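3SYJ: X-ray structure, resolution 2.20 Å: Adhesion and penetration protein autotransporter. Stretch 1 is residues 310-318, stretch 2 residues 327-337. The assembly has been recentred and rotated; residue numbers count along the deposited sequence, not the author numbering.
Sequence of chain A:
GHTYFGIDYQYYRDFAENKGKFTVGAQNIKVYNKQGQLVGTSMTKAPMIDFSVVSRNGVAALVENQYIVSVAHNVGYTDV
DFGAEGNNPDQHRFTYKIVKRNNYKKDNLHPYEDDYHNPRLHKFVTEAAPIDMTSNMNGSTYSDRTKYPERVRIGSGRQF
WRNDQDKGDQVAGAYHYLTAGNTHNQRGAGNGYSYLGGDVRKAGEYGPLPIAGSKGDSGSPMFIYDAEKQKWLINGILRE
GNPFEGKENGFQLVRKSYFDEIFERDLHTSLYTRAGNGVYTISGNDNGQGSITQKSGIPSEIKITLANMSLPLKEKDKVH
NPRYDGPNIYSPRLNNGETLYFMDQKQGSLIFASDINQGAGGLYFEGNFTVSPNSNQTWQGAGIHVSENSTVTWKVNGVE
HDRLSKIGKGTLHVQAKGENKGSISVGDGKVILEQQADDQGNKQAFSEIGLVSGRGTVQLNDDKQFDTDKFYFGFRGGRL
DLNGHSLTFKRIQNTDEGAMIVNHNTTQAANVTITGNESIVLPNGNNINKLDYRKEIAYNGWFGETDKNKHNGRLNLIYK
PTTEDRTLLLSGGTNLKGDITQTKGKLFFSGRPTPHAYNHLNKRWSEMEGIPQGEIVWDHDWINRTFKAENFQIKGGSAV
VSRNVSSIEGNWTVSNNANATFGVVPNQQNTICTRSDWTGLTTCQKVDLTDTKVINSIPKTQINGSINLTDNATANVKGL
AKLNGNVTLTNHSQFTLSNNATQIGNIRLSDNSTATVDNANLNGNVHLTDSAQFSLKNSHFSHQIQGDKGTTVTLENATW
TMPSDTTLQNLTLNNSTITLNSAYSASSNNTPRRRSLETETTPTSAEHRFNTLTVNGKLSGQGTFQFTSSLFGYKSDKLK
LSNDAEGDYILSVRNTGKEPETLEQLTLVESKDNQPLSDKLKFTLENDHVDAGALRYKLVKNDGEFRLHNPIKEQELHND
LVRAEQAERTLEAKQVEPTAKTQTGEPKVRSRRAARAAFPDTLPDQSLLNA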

# COMPACT_ATOMS: atom_id res chain seq x y z
N SER A 310 -43.11 -60.47 38.97
CA SER A 310 -43.81 -61.74 39.11
C SER A 310 -44.59 -62.07 37.83
O SER A 310 -45.10 -63.18 37.68
CB SER A 310 -44.72 -61.74 40.33
OG SER A 310 -45.88 -60.95 40.09
N LEU A 311 -44.67 -61.10 36.92
CA LEU A 311 -45.33 -61.30 35.63
C LEU A 311 -44.33 -61.66 34.54
O LEU A 311 -43.15 -61.31 34.63
CB LEU A 311 -46.10 -60.04 35.22
CG LEU A 311 -47.21 -59.59 36.16
CD1 LEU A 311 -47.95 -58.38 35.60
CD2 LEU A 311 -48.17 -60.74 36.40
N PRO A 312 -44.80 -62.37 33.50
CA PRO A 312 -43.94 -62.81 32.40
C PRO A 312 -43.41 -61.62 31.61
O PRO A 312 -44.13 -60.64 31.41
CB PRO A 312 -44.88 -63.63 31.52
CG PRO A 312 -46.11 -63.88 32.34
CD PRO A 312 -46.21 -62.73 33.28
N LEU A 313 -42.17 -61.73 31.15
CA LEU A 313 -41.59 -60.71 30.29
C LEU A 313 -42.33 -60.66 28.94
O LEU A 313 -42.45 -59.60 28.33
CB LEU A 313 -40.10 -61.00 30.08
CG LEU A 313 -39.27 -59.88 29.47
CD1 LEU A 313 -39.64 -58.54 30.11
CD2 LEU A 313 -37.79 -60.18 29.63
N LYS A 314 -42.83 -61.82 28.51
CA LYS A 314 -43.61 -61.93 27.27
C LYS A 314 -44.92 -62.66 27.52
O LYS A 314 -44.97 -63.63 28.27
CB LYS A 314 -42.84 -62.71 26.22
CG LYS A 314 -41.39 -62.33 26.08
CD LYS A 314 -41.19 -61.16 25.15
CE LYS A 314 -39.74 -61.09 24.69
NZ LYS A 314 -38.80 -60.84 25.83
N GLU A 315 -45.99 -62.20 26.87
CA GLU A 315 -47.26 -62.89 26.96
C GLU A 315 -48.13 -62.52 25.76
O GLU A 315 -47.86 -61.54 25.06
CB GLU A 315 -47.97 -62.54 28.26
CG GLU A 315 -49.02 -63.56 28.69
CD GLU A 315 -49.57 -63.28 30.07
OE1 GLU A 315 -49.10 -63.91 31.04
OE2 GLU A 315 -50.47 -62.42 30.20
N LYS A 316 -49.18 -63.30 25.53
CA LYS A 316 -50.09 -63.02 24.43
C LYS A 316 -51.13 -61.98 24.85
O LYS A 316 -51.85 -62.17 25.82
CB LYS A 316 -50.78 -64.31 23.97
CG LYS A 316 -51.75 -64.13 22.81
CD LYS A 316 -52.15 -65.48 22.23
CE LYS A 316 -53.30 -65.35 21.24
NZ LYS A 316 -53.70 -66.67 20.68
N ASP A 317 -51.19 -60.90 24.09
CA ASP A 317 -52.07 -59.79 24.40
C ASP A 317 -53.51 -60.12 24.00
O ASP A 317 -53.77 -61.15 23.38
CB ASP A 317 -51.60 -58.54 23.66
CG ASP A 317 -51.90 -57.26 24.40
OD1 ASP A 317 -52.77 -57.26 25.29
OD2 ASP A 317 -51.26 -56.24 24.07
N LYS A 318 -54.43 -59.24 24.37
CA LYS A 318 -55.84 -59.42 24.06
C LYS A 318 -56.04 -59.47 22.55
O LYS A 318 -55.51 -58.64 21.82
CB LYS A 318 -56.67 -58.27 24.65
CG LYS A 318 -56.88 -58.35 26.17
CD LYS A 318 -57.53 -57.08 26.75
CE LYS A 318 -56.52 -55.92 26.94
NZ LYS A 318 -57.08 -54.72 27.64
N PRO A 327 -49.34 -64.50 17.32
CA PRO A 327 -48.52 -64.27 18.49
C PRO A 327 -48.88 -63.06 19.38
O PRO A 327 -49.00 -63.22 20.56
CB PRO A 327 -47.13 -64.13 17.91
CG PRO A 327 -47.20 -64.81 16.69
CD PRO A 327 -48.52 -64.60 16.13
N ASN A 328 -49.12 -61.90 18.81
CA ASN A 328 -49.63 -60.79 19.61
C ASN A 328 -48.89 -60.51 20.92
O ASN A 328 -49.47 -60.25 21.93
CB ASN A 328 -51.10 -60.97 19.89
CG ASN A 328 -51.94 -60.68 18.73
OD1 ASN A 328 -52.22 -59.55 18.46
ND2 ASN A 328 -52.38 -61.70 18.04
N ILE A 329 -47.59 -60.58 20.84
CA ILE A 329 -46.77 -60.53 22.00
C ILE A 329 -46.77 -59.17 22.69
O ILE A 329 -46.63 -58.17 22.05
CB ILE A 329 -45.38 -60.95 21.65
CG1 ILE A 329 -45.36 -62.46 21.45
CG2 ILE A 329 -44.46 -60.53 22.71
CD1 ILE A 329 -44.33 -62.92 20.55
N TYR A 330 -46.94 -59.16 23.99
CA TYR A 330 -46.71 -57.96 24.79
C TYR A 330 -45.93 -58.25 26.07
O TYR A 330 -45.52 -59.36 26.27
CB TYR A 330 -48.01 -57.21 25.05
CG TYR A 330 -48.79 -57.68 26.20
CD1 TYR A 330 -49.13 -56.84 27.22
CD2 TYR A 330 -49.20 -58.98 26.29
CE1 TYR A 330 -49.85 -57.29 28.26
CE2 TYR A 330 -49.90 -59.41 27.31
CZ TYR A 330 -50.23 -58.57 28.30
OH TYR A 330 -50.95 -59.02 29.32
N SER A 331 -45.70 -57.23 26.90
CA SER A 331 -44.90 -57.41 28.10
C SER A 331 -45.67 -56.99 29.34
O SER A 331 -45.62 -55.83 29.75
CB SER A 331 -43.61 -56.59 27.98
OG SER A 331 -42.75 -56.87 29.07
N PRO A 332 -46.38 -57.94 29.96
CA PRO A 332 -47.19 -57.63 31.14
C PRO A 332 -46.32 -57.06 32.26
O PRO A 332 -46.77 -56.22 33.04
CB PRO A 332 -47.75 -59.00 31.57
CG PRO A 332 -47.56 -59.89 30.40
CD PRO A 332 -46.37 -59.38 29.65
N ARG A 333 -45.07 -57.53 32.32
CA ARG A 333 -44.11 -57.11 33.34
C ARG A 333 -43.72 -55.64 33.21
O ARG A 333 -43.67 -54.92 34.20
CB ARG A 333 -42.87 -57.99 33.27
CG ARG A 333 -41.70 -57.50 34.11
CD ARG A 333 -40.50 -58.43 33.97
NE ARG A 333 -40.82 -59.78 34.41
CZ ARG A 333 -39.99 -60.82 34.35
NH1 ARG A 333 -38.77 -60.67 33.86
NH2 ARG A 333 -40.39 -62.02 34.77
N LEU A 334 -43.42 -55.21 31.99
CA LEU A 334 -42.99 -53.83 31.76
C LEU A 334 -44.19 -52.89 31.67
O LEU A 334 -44.14 -51.78 32.18
CB LEU A 334 -42.13 -53.73 30.50
CG LEU A 334 -40.82 -54.52 30.53
CD1 LEU A 334 -40.09 -54.41 29.20
CD2 LEU A 334 -39.92 -54.05 31.65
N ASN A 335 -45.26 -53.35 31.03
CA ASN A 335 -46.43 -52.50 30.84
C ASN A 335 -47.12 -52.16 32.14
O ASN A 335 -47.96 -51.26 32.18
CB ASN A 335 -47.45 -53.13 29.89
CG ASN A 335 -48.67 -52.24 29.68
OD1 ASN A 335 -48.56 -51.13 29.15
ND2 ASN A 335 -49.83 -52.72 30.12
N ASN A 336 -46.78 -52.89 33.20
CA ASN A 336 -47.41 -52.66 34.50
C ASN A 336 -47.08 -51.29 35.07
O ASN A 336 -47.89 -50.69 35.78
CB ASN A 336 -47.03 -53.76 35.50
CG ASN A 336 -47.96 -53.79 36.70
OD1 ASN A 336 -47.56 -53.48 37.83
ND2 ASN A 336 -49.22 -54.15 36.46
N GLY A 337 -45.90 -50.78 34.73
CA GLY A 337 -45.46 -49.47 35.20
C GLY A 337 -46.26 -48.32 34.62
O GLY A 337 -46.53 -48.27 33.42

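Pro332 lies at the apolar centre of the contact. Its CA-to-CB bond points toward stretch 1, and the residue is buried. Leu311 approaches it, with CD1 4.1 Å from Pro332 CB. Pro312 CD is 4.3 Å from Pro332 CG. The aliphatic part of Glu315 also serves as an apolar surface here: its CB lies 3.4 Å from Pro332 CG. A proline suits this place, since it offers a compact ring and has no backbone N-H left without an acceptor. Nearby, Leu313 CD1 packs against Leu334 CG at 4.2 Å.

Next to this cluster the chains run antiparallel as a short pair of strands. Glu315 N donates to Tyr330 O at 2.9 Å, and Tyr330 N donates to Glu315 O at 2.8 Å. Lys316 and Ile329 form the next, non-hydrogen-bonded pair, and their side chains leave on the face opposite to those of Glu315 and Tyr330. Just past the strands, Asp317 N donates to Asn328 O at 2.8 Å. The buried Asp317 carboxylate is not left unpaired: Asp317 OD1 accepts from Lys318 N at 2.7 Å. The Tyr330 ring, with chi1 at 85° (p), has Asp317 CG over one face and Glu315 O near its edge.

Beyond the strands, side-chain donors reach two backbone carbonyls, those of Leu313 and Leu311. Ser331 OG donates to Leu313 O at 2.8 Å. The same oxygen weakly accepts from Leu334 N, Ser331 OG to Leu334 N being 3.4 Å, and so caps the helix that follows. A small hydroxyl suits both tasks.

Arg333 forms the polar edge. Arg333 NE and Arg333 NH2 both donate to Leu311 O, at 2.8 and 2.9 Å. Arginine suits this place because its planar group lets two N-H donors share one carbonyl. Leu313 N and Pro312 C lie over one face of that group. Arg333 N adds a weak bond to Pro312 O at 3.4 Å. Together the two stretches bury 805 Å², both sides summed.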